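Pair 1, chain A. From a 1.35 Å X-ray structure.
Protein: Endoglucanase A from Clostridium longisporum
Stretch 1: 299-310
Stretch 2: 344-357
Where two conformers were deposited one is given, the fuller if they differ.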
# COMPACT_ATOMS: atom_id res chain seq x y z
N LEU A 299 20.63 0.82 0.05
CA LEU A 299 19.52 -0.12 -0.02
C LEU A 299 18.43 0.40 -0.95
O LEU A 299 17.91 -0.35 -1.78
CB LEU A 299 18.96 -0.37 1.38
CG LEU A 299 17.67 -1.17 1.44
CD1 LEU A 299 17.85 -2.56 0.84
CD2 LEU A 299 17.17 -1.28 2.87
N ALA A 300 18.07 1.68 -0.83
CA ALA A 300 17.01 2.25 -1.66
C ALA A 300 17.32 2.07 -3.14
O ALA A 300 16.45 1.65 -3.91
CB ALA A 300 16.83 3.73 -1.32
N GLU A 301 18.54 2.41 -3.56
CA GLU A 301 18.86 2.30 -4.98
C GLU A 301 18.85 0.84 -5.42
O GLU A 301 18.29 0.50 -6.47
CB GLU A 301 20.22 2.91 -5.30
CG GLU A 301 20.50 2.81 -6.81
CD GLU A 301 21.86 3.30 -7.24
OE1 GLU A 301 22.60 3.86 -6.41
OE2 GLU A 301 22.18 3.13 -8.43
N TYR A 302 19.48 -0.04 -4.64
CA TYR A 302 19.57 -1.43 -5.06
C TYR A 302 18.19 -2.06 -5.12
O TYR A 302 17.87 -2.79 -6.07
CB TYR A 302 20.48 -2.21 -4.11
CG TYR A 302 20.85 -3.55 -4.69
CD1 TYR A 302 21.99 -3.69 -5.47
CD2 TYR A 302 20.04 -4.67 -4.51
CE1 TYR A 302 22.33 -4.89 -6.03
CE2 TYR A 302 20.38 -5.88 -5.08
CZ TYR A 302 21.52 -5.98 -5.83
OH TYR A 302 21.89 -7.17 -6.41
N TYR A 303 17.36 -1.78 -4.12
CA TYR A 303 16.01 -2.34 -4.06
C TYR A 303 15.20 -1.94 -5.29
O TYR A 303 14.61 -2.79 -5.95
CB TYR A 303 15.36 -1.86 -2.77
CG TYR A 303 14.10 -2.56 -2.30
CD1 TYR A 303 12.97 -2.65 -3.11
CD2 TYR A 303 14.02 -3.07 -1.01
CE1 TYR A 303 11.81 -3.26 -2.66
CE2 TYR A 303 12.86 -3.67 -0.54
CZ TYR A 303 11.76 -3.77 -1.38
OH TYR A 303 10.60 -4.37 -0.94
N VAL A 304 15.17 -0.64 -5.60
CA VAL A 304 14.38 -0.19 -6.75
C VAL A 304 14.93 -0.77 -8.04
O VAL A 304 14.16 -1.21 -8.91
CB VAL A 304 14.29 1.34 -6.79
CG1 VAL A 304 13.57 1.79 -8.05
CG2 VAL A 304 13.58 1.88 -5.56
N THR A 305 16.25 -0.78 -8.22
CA THR A 305 16.83 -1.35 -9.43
C THR A 305 16.46 -2.82 -9.57
O THR A 305 16.01 -3.26 -10.63
CB THR A 305 18.36 -1.20 -9.43
OG1 THR A 305 18.73 0.18 -9.34
CG2 THR A 305 18.96 -1.77 -10.71
N ALA A 306 16.61 -3.59 -8.50
CA ALA A 306 16.35 -5.02 -8.55
C ALA A 306 14.87 -5.30 -8.79
O ALA A 306 14.51 -6.20 -9.56
CB ALA A 306 16.80 -5.67 -7.24
N ALA A 307 13.99 -4.53 -8.16
CA ALA A 307 12.57 -4.73 -8.37
C ALA A 307 12.17 -4.34 -9.79
O ALA A 307 11.44 -5.08 -10.46
CB ALA A 307 11.79 -3.91 -7.36
N GLN A 308 12.64 -3.19 -10.26
CA GLN A 308 12.26 -2.73 -11.59
C GLN A 308 12.83 -3.62 -12.70
O GLN A 308 12.16 -3.82 -13.72
CB GLN A 308 12.65 -1.26 -11.75
CG GLN A 308 11.70 -0.33 -11.00
CD GLN A 308 10.35 -0.29 -11.68
OE1 GLN A 308 10.18 0.39 -12.69
NE2 GLN A 308 9.40 -1.06 -11.16
N LYS A 309 14.03 -4.17 -12.52
CA LYS A 309 14.57 -5.14 -13.48
C LYS A 309 13.65 -6.35 -13.62
O LYS A 309 13.65 -7.01 -14.66
CB LYS A 309 15.95 -5.63 -13.03
CG LYS A 309 17.09 -4.67 -13.34
CD LYS A 309 18.43 -5.23 -12.88
CE LYS A 309 19.60 -4.34 -13.30
NZ LYS A 309 20.88 -4.75 -12.67
N ARG A 310 12.90 -6.66 -12.57
CA ARG A 310 11.97 -7.78 -12.53
C ARG A 310 10.54 -7.37 -12.87
O ARG A 310 9.64 -8.22 -12.83
CB ARG A 310 12.01 -8.43 -11.15
CG ARG A 310 13.33 -9.15 -10.87
CD ARG A 310 13.55 -9.41 -9.38
NE ARG A 310 14.72 -10.24 -9.15
CZ ARG A 310 15.97 -9.80 -9.15
NH1 ARG A 310 16.25 -8.52 -9.37
NH2 ARG A 310 16.96 -10.66 -8.95
N ASP A 344 19.35 12.46 -0.10
CA ASP A 344 20.17 11.38 -0.65
C ASP A 344 19.36 10.11 -0.84
O ASP A 344 19.64 9.33 -1.77
CB ASP A 344 21.37 11.08 0.26
CG ASP A 344 22.45 12.17 0.24
OD1 ASP A 344 22.48 13.00 -0.69
OD2 ASP A 344 23.28 12.16 1.17
N ILE A 345 18.38 9.85 0.02
CA ILE A 345 17.55 8.66 -0.13
C ILE A 345 16.57 8.83 -1.28
O ILE A 345 16.40 7.93 -2.11
CB ILE A 345 16.85 8.28 1.19
CG1 ILE A 345 17.88 8.01 2.29
CG2 ILE A 345 15.93 7.07 0.98
CD1 ILE A 345 17.28 7.83 3.67
N LYS A 346 15.92 9.99 -1.35
CA LYS A 346 15.08 10.29 -2.51
C LYS A 346 15.87 10.15 -3.81
O LYS A 346 15.40 9.53 -4.77
CB LYS A 346 14.49 11.70 -2.37
CG LYS A 346 13.68 12.19 -3.56
CD LYS A 346 14.53 12.94 -4.60
CE LYS A 346 15.09 14.25 -4.05
NZ LYS A 346 15.81 15.03 -5.09
N ASP A 347 17.07 10.71 -3.85
CA ASP A 347 17.88 10.64 -5.06
C ASP A 347 18.20 9.19 -5.41
O ASP A 347 18.21 8.82 -6.59
CB ASP A 347 19.19 11.43 -4.89
CG ASP A 347 18.98 12.93 -4.97
OD1 ASP A 347 17.90 13.38 -5.43
OD2 ASP A 347 19.92 13.65 -4.57
N ALA A 348 18.46 8.36 -4.40
CA ALA A 348 18.78 6.95 -4.64
C ALA A 348 17.58 6.19 -5.20
O ALA A 348 17.74 5.33 -6.08
CB ALA A 348 19.27 6.31 -3.34
N LEU A 349 16.38 6.48 -4.70
CA LEU A 349 15.18 5.83 -5.22
C LEU A 349 14.99 6.13 -6.70
O LEU A 349 14.70 5.23 -7.50
CB LEU A 349 13.97 6.30 -4.42
CG LEU A 349 13.85 5.83 -2.98
CD1 LEU A 349 12.76 6.61 -2.25
CD2 LEU A 349 13.56 4.34 -2.90
N ILE A 350 15.11 7.40 -7.07
CA ILE A 350 14.89 7.79 -8.45
C ILE A 350 16.01 7.26 -9.33
O ILE A 350 15.78 6.83 -10.46
CB ILE A 350 14.72 9.32 -8.56
CG1 ILE A 350 13.57 9.82 -7.65
CG2 ILE A 350 14.50 9.73 -10.01
CD1 ILE A 350 12.24 9.15 -7.89
N ARG A 351 17.25 7.28 -8.82
CA ARG A 351 18.37 6.72 -9.56
C ARG A 351 18.16 5.23 -9.83
O ARG A 351 18.45 4.74 -10.93
CB ARG A 351 19.67 6.96 -8.78
CG ARG A 351 20.91 6.42 -9.44
CD ARG A 351 22.17 6.94 -8.77
NE ARG A 351 22.29 6.57 -7.36
CZ ARG A 351 22.23 7.41 -6.33
NH1 ARG A 351 22.04 8.71 -6.50
NH2 ARG A 351 22.38 6.94 -5.10
N GLY A 352 17.62 4.49 -8.85
CA GLY A 352 17.36 3.08 -9.07
C GLY A 352 16.33 2.85 -10.17
O GLY A 352 16.47 1.92 -10.97
N TYR A 353 15.30 3.70 -10.22
CA TYR A 353 14.33 3.63 -11.30
C TYR A 353 14.99 3.93 -12.65
O TYR A 353 14.81 3.19 -13.62
CB TYR A 353 13.17 4.60 -11.02
CG TYR A 353 12.26 4.75 -12.22
CD1 TYR A 353 11.35 3.75 -12.55
CD2 TYR A 353 12.36 5.85 -13.04
CE1 TYR A 353 10.55 3.86 -13.67
CE2 TYR A 353 11.56 5.97 -14.16
CZ TYR A 353 10.66 4.97 -14.48
OH TYR A 353 9.87 5.07 -15.60
N LYS A 354 15.78 5.00 -12.71
CA LYS A 354 16.43 5.39 -13.96
C LYS A 354 17.51 4.42 -14.40
O LYS A 354 17.88 4.40 -15.58
CB LYS A 354 17.00 6.80 -13.81
CG LYS A 354 15.94 7.89 -13.73
CD LYS A 354 15.03 7.93 -14.95
CE LYS A 354 15.80 8.12 -16.25
NZ LYS A 354 14.89 8.02 -17.43
N ASN A 355 18.05 3.61 -13.48
CA ASN A 355 18.98 2.57 -13.89
C ASN A 355 18.33 1.61 -14.87
O ASN A 355 19.01 1.02 -15.71
CB ASN A 355 19.44 1.76 -12.67
CG ASN A 355 20.44 2.50 -11.80
OD1 ASN A 355 21.11 3.43 -12.25
ND2 ASN A 355 20.57 2.06 -10.55
N VAL A 356 17.02 1.42 -14.75
CA VAL A 356 16.28 0.46 -15.55
C VAL A 356 15.52 1.14 -16.68
O VAL A 356 15.43 0.60 -17.79
CB VAL A 356 15.33 -0.33 -14.63
CG1 VAL A 356 14.52 -1.33 -15.45
CG2 VAL A 356 16.12 -1.04 -13.53
N HIS A 357 14.94 2.30 -16.40
CA HIS A 357 14.11 3.01 -17.35
C HIS A 357 14.73 4.35 -17.69
O HIS A 357 14.38 5.39 -17.14
CB HIS A 357 12.71 3.19 -16.77
CG HIS A 357 12.00 1.90 -16.50
ND1 HIS A 357 11.44 1.14 -17.51
CD2 HIS A 357 11.77 1.23 -15.35
CE1 HIS A 357 10.88 0.07 -16.98
NE2 HIS A 357 11.06 0.10 -15.67
OXT HIS A 357 15.61 4.39 -18.54
O HOH W 1 9.93 -2.32 -14.58

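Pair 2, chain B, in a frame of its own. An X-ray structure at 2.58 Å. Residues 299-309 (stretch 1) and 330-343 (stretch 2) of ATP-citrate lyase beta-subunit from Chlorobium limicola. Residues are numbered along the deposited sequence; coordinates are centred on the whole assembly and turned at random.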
# COMPACT_ATOMS: atom_id res chain seq x y z
N ALA B 299 37.54 -27.67 -4.10
CA ALA B 299 37.82 -29.05 -4.49
C ALA B 299 39.21 -29.17 -5.13
O ALA B 299 39.93 -30.16 -4.92
CB ALA B 299 36.74 -29.53 -5.46
N VAL B 300 39.58 -28.15 -5.91
CA VAL B 300 40.87 -28.04 -6.58
C VAL B 300 41.93 -27.82 -5.50
O VAL B 300 42.98 -28.45 -5.58
CB VAL B 300 40.90 -26.92 -7.65
CG1 VAL B 300 42.26 -26.82 -8.32
CG2 VAL B 300 39.82 -27.13 -8.70
N GLU B 301 41.64 -26.98 -4.48
CA GLU B 301 42.52 -26.70 -3.35
C GLU B 301 42.73 -27.99 -2.55
O GLU B 301 43.87 -28.30 -2.16
CB GLU B 301 41.91 -25.58 -2.47
CG GLU B 301 42.81 -25.05 -1.37
CD GLU B 301 42.25 -23.87 -0.60
OE1 GLU B 301 42.90 -23.46 0.39
OE2 GLU B 301 41.20 -23.32 -1.00
N ALA B 302 41.65 -28.78 -2.37
CA ALA B 302 41.66 -30.06 -1.67
C ALA B 302 42.62 -31.02 -2.39
O ALA B 302 43.46 -31.66 -1.74
CB ALA B 302 40.25 -30.63 -1.65
N LEU B 303 42.53 -31.03 -3.76
CA LEU B 303 43.36 -31.87 -4.63
C LEU B 303 44.83 -31.47 -4.58
O LEU B 303 45.69 -32.34 -4.43
CB LEU B 303 42.83 -31.87 -6.07
CG LEU B 303 43.38 -32.97 -7.04
CD1 LEU B 303 43.43 -34.37 -6.39
CD2 LEU B 303 42.55 -33.05 -8.29
N THR B 304 45.10 -30.14 -4.66
CA THR B 304 46.44 -29.55 -4.59
C THR B 304 47.09 -29.95 -3.28
O THR B 304 48.21 -30.46 -3.32
CB THR B 304 46.37 -28.00 -4.74
OG1 THR B 304 45.69 -27.67 -5.94
CG2 THR B 304 47.74 -27.34 -4.73
N GLU B 305 46.38 -29.76 -2.15
CA GLU B 305 46.84 -30.07 -0.80
C GLU B 305 47.29 -31.53 -0.66
O GLU B 305 48.40 -31.77 -0.20
CB GLU B 305 45.79 -29.66 0.23
CG GLU B 305 45.87 -28.17 0.50
CD GLU B 305 44.85 -27.56 1.44
OE1 GLU B 305 44.44 -28.25 2.41
OE2 GLU B 305 44.50 -26.37 1.25
N THR B 306 46.47 -32.47 -1.16
CA THR B 306 46.73 -33.92 -1.18
C THR B 306 48.05 -34.24 -1.91
O THR B 306 48.86 -35.03 -1.41
CB THR B 306 45.53 -34.64 -1.85
OG1 THR B 306 44.30 -34.22 -1.28
CG2 THR B 306 45.63 -36.16 -1.80
N ILE B 307 48.26 -33.62 -3.10
CA ILE B 307 49.43 -33.81 -3.96
C ILE B 307 50.72 -33.34 -3.26
O ILE B 307 51.75 -34.00 -3.35
CB ILE B 307 49.19 -33.19 -5.36
CG1 ILE B 307 48.14 -34.05 -6.09
CG2 ILE B 307 50.48 -33.12 -6.21
CD1 ILE B 307 47.34 -33.33 -7.05
N CYS B 308 50.63 -32.23 -2.52
CA CYS B 308 51.75 -31.65 -1.78
C CYS B 308 52.14 -32.52 -0.57
O CYS B 308 53.32 -32.59 -0.23
CB CYS B 308 51.41 -30.22 -1.36
SG CYS B 308 50.98 -29.10 -2.74
N ARG B 309 51.14 -33.18 0.06
CA ARG B 309 51.33 -34.07 1.21
C ARG B 309 52.13 -35.35 0.83
O ARG B 309 52.70 -35.98 1.72
CB ARG B 309 49.98 -34.43 1.86
CG ARG B 309 49.33 -33.31 2.69
CD ARG B 309 47.88 -33.64 3.05
NE ARG B 309 47.06 -32.44 3.28
CZ ARG B 309 45.73 -32.40 3.22
NH1 ARG B 309 45.04 -33.50 2.94
NH2 ARG B 309 45.08 -31.26 3.43
N ALA B 330 39.91 -19.05 -11.51
CA ALA B 330 39.24 -19.70 -10.37
C ALA B 330 40.00 -20.94 -9.92
O ALA B 330 40.36 -21.05 -8.77
CB ALA B 330 37.83 -20.07 -10.75
N THR B 331 40.26 -21.85 -10.85
CA THR B 331 40.98 -23.09 -10.55
C THR B 331 42.40 -22.84 -10.09
O THR B 331 42.86 -23.56 -9.21
CB THR B 331 40.92 -24.10 -11.69
OG1 THR B 331 41.25 -23.48 -12.92
CG2 THR B 331 39.56 -24.82 -11.78
N PHE B 332 43.09 -21.83 -10.66
CA PHE B 332 44.44 -21.48 -10.24
C PHE B 332 44.42 -20.83 -8.89
O PHE B 332 45.39 -21.01 -8.18
CB PHE B 332 45.21 -20.63 -11.26
CG PHE B 332 46.01 -21.45 -12.24
CD1 PHE B 332 45.68 -22.78 -12.51
CD2 PHE B 332 47.12 -20.90 -12.88
CE1 PHE B 332 46.45 -23.55 -13.39
CE2 PHE B 332 47.87 -21.67 -13.78
CZ PHE B 332 47.53 -22.98 -14.03
N SER B 333 43.32 -20.15 -8.48
CA SER B 333 43.25 -19.60 -7.12
C SER B 333 43.17 -20.72 -6.07
O SER B 333 43.81 -20.62 -5.01
CB SER B 333 42.11 -18.59 -6.99
OG SER B 333 40.86 -19.21 -6.67
N GLY B 334 42.45 -21.80 -6.40
CA GLY B 334 42.32 -22.97 -5.55
C GLY B 334 43.66 -23.68 -5.42
O GLY B 334 44.00 -24.12 -4.34
N ILE B 335 44.45 -23.75 -6.54
CA ILE B 335 45.81 -24.33 -6.63
C ILE B 335 46.77 -23.48 -5.81
O ILE B 335 47.55 -24.03 -5.03
CB ILE B 335 46.33 -24.57 -8.11
CG1 ILE B 335 45.48 -25.60 -8.86
CG2 ILE B 335 47.83 -25.00 -8.14
CD1 ILE B 335 45.74 -25.71 -10.36
N ILE B 336 46.71 -22.15 -5.98
CA ILE B 336 47.54 -21.18 -5.27
C ILE B 336 47.28 -21.29 -3.77
O ILE B 336 48.24 -21.44 -3.01
CB ILE B 336 47.39 -19.72 -5.81
CG1 ILE B 336 47.95 -19.58 -7.24
CG2 ILE B 336 48.09 -18.70 -4.89
CD1 ILE B 336 47.46 -18.36 -7.99
N ASN B 337 46.00 -21.25 -3.35
CA ASN B 337 45.61 -21.37 -1.94
C ASN B 337 46.14 -22.65 -1.30
O ASN B 337 46.79 -22.58 -0.25
CB ASN B 337 44.11 -21.20 -1.78
CG ASN B 337 43.78 -19.73 -1.75
OD1 ASN B 337 44.30 -18.98 -0.91
ND2 ASN B 337 43.01 -19.28 -2.74
N GLY B 338 46.02 -23.77 -2.01
CA GLY B 338 46.54 -25.06 -1.59
C GLY B 338 48.06 -25.14 -1.57
O GLY B 338 48.62 -25.92 -0.81
N PHE B 339 48.74 -24.35 -2.43
CA PHE B 339 50.21 -24.28 -2.46
C PHE B 339 50.72 -23.47 -1.28
O PHE B 339 51.73 -23.83 -0.69
CB PHE B 339 50.72 -23.66 -3.77
CG PHE B 339 50.91 -24.60 -4.93
CD1 PHE B 339 51.11 -25.97 -4.72
CD2 PHE B 339 50.96 -24.12 -6.23
CE1 PHE B 339 51.30 -26.84 -5.80
CE2 PHE B 339 51.17 -24.99 -7.30
CZ PHE B 339 51.33 -26.35 -7.08
N ARG B 340 50.01 -22.38 -0.94
CA ARG B 340 50.29 -21.50 0.18
C ARG B 340 50.06 -22.24 1.50
O ARG B 340 50.87 -22.11 2.42
CB ARG B 340 49.37 -20.26 0.10
CG ARG B 340 49.77 -19.25 -0.98
CD ARG B 340 49.35 -17.84 -0.64
NE ARG B 340 48.16 -17.32 -1.31
CZ ARG B 340 48.18 -16.38 -2.26
NH1 ARG B 340 49.33 -15.95 -2.76
NH2 ARG B 340 47.04 -15.95 -2.80
N GLU B 341 48.96 -23.03 1.56
CA GLU B 341 48.58 -23.84 2.72
C GLU B 341 49.64 -24.93 3.00
O GLU B 341 50.03 -25.16 4.13
CB GLU B 341 47.19 -24.47 2.48
CG GLU B 341 46.46 -24.90 3.75
CD GLU B 341 46.77 -26.24 4.39
OE1 GLU B 341 47.58 -27.02 3.83
OE2 GLU B 341 46.18 -26.53 5.46
N SER B 342 50.10 -25.56 1.94
CA SER B 342 51.08 -26.63 1.98
C SER B 342 52.48 -26.10 2.32
O SER B 342 53.21 -26.78 3.03
CB SER B 342 51.10 -27.37 0.65
OG SER B 342 49.81 -27.90 0.36
N LYS B 343 52.85 -24.91 1.79
CA LYS B 343 54.15 -24.27 2.01
C LYS B 343 54.33 -23.76 3.42
O LYS B 343 55.46 -23.76 3.92
CB LYS B 343 54.44 -23.16 1.03
CG LYS B 343 55.95 -23.07 0.76
CD LYS B 343 56.48 -21.66 0.72
CE LYS B 343 57.87 -21.66 0.13
NZ LYS B 343 58.29 -20.29 -0.24

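Pair 1 ties its two helices together with side-chain hydrogen bonds and a salt bridge, whereas pair 2 has no hydrogen bond between its helices and relies on close packing. The backbones nevertheless superpose to 0.5 Å over 14 central residues. In both pairs the helices run in roughly the same direction, crossing at -25° with axes 7.3 Å apart at closest approach in pair 1, and at -39° and 7.4 Å in pair 2.

Such closeness depends on a glycine at the matched positions G352(A) and G338(B). An ideal CB on G352(A) would lie 2.7 Å from E301(A) O and 3.0 Å from V304(A) CB, both clashes; on G338(B) it would clash with T304(B) CB at 2.9 Å. One turn earlier, A348(A) matches G334(B). In each pair the carbonyl here receives a CA-H...O contact from the matched glutamate, E301(A) CA to A348(A) O at 3.4 Å and E301(B) CA to G334(B) O at 3.1 Å.

The two glutamates start alike, with chi1 and chi2 both t, but meet different neighbours. In pair 1, R351(A) NE donates to E301(A) OE1 at 2.9 Å within the salt bridge, and N355(A) ND2 donates to E301(A) OE2 at 2.9 Å. The same ND2 of N355(A) also donates to T305(A) OG1 at 2.9 Å, so one amide spans two polar side chains a helical turn apart. In pair 2 the counterpart of R351(A) is N337(B), whose CB lies 3.4 Å from E301(B) OE1. T305(A) and N355(A) are replaced by E305(B) and E341(B), like charges with E305(B) OE1 3.7 Å from E341(B) OE1; E305(B) also forms a salt bridge within its own helix, its OE1 lying 3.2 Å from R309(B) NH2.

On the apolar side the side chains differ in size. A300(A) reaches L349(A) CD2 with its CB at 3.7 Å; the larger V300(B) packs its CG1 3.5 Å from I335(B) CG1. V304(A) and T304(B) are nearly the same shape: V304(A) CG2 meets L349(A) CD2 at 3.6 Å, and in its place T304(B) OG1 lies 3.6 Å from I335(B) CG1; V304(A) CG1 lies 4.1 Å from Y353(A) CB, and its counterpart T304(B) CG2 lies 3.6 Å from F339(B) CD1. The hydroxyl of T304(B) is satisfied within its own helix, OG1 donating to V300(B) O at 2.8 Å. Farther along, Q308(A) packs its CB 3.9 Å from V356(A) CG2, and water 1 bridges Q308(A) O and H357(A) NE2. The smaller C308(B) instead places SG at the edge of the F339(B) ring, 3.7 Å from CD1, and its CB 3.3 Å from S342(B) OG.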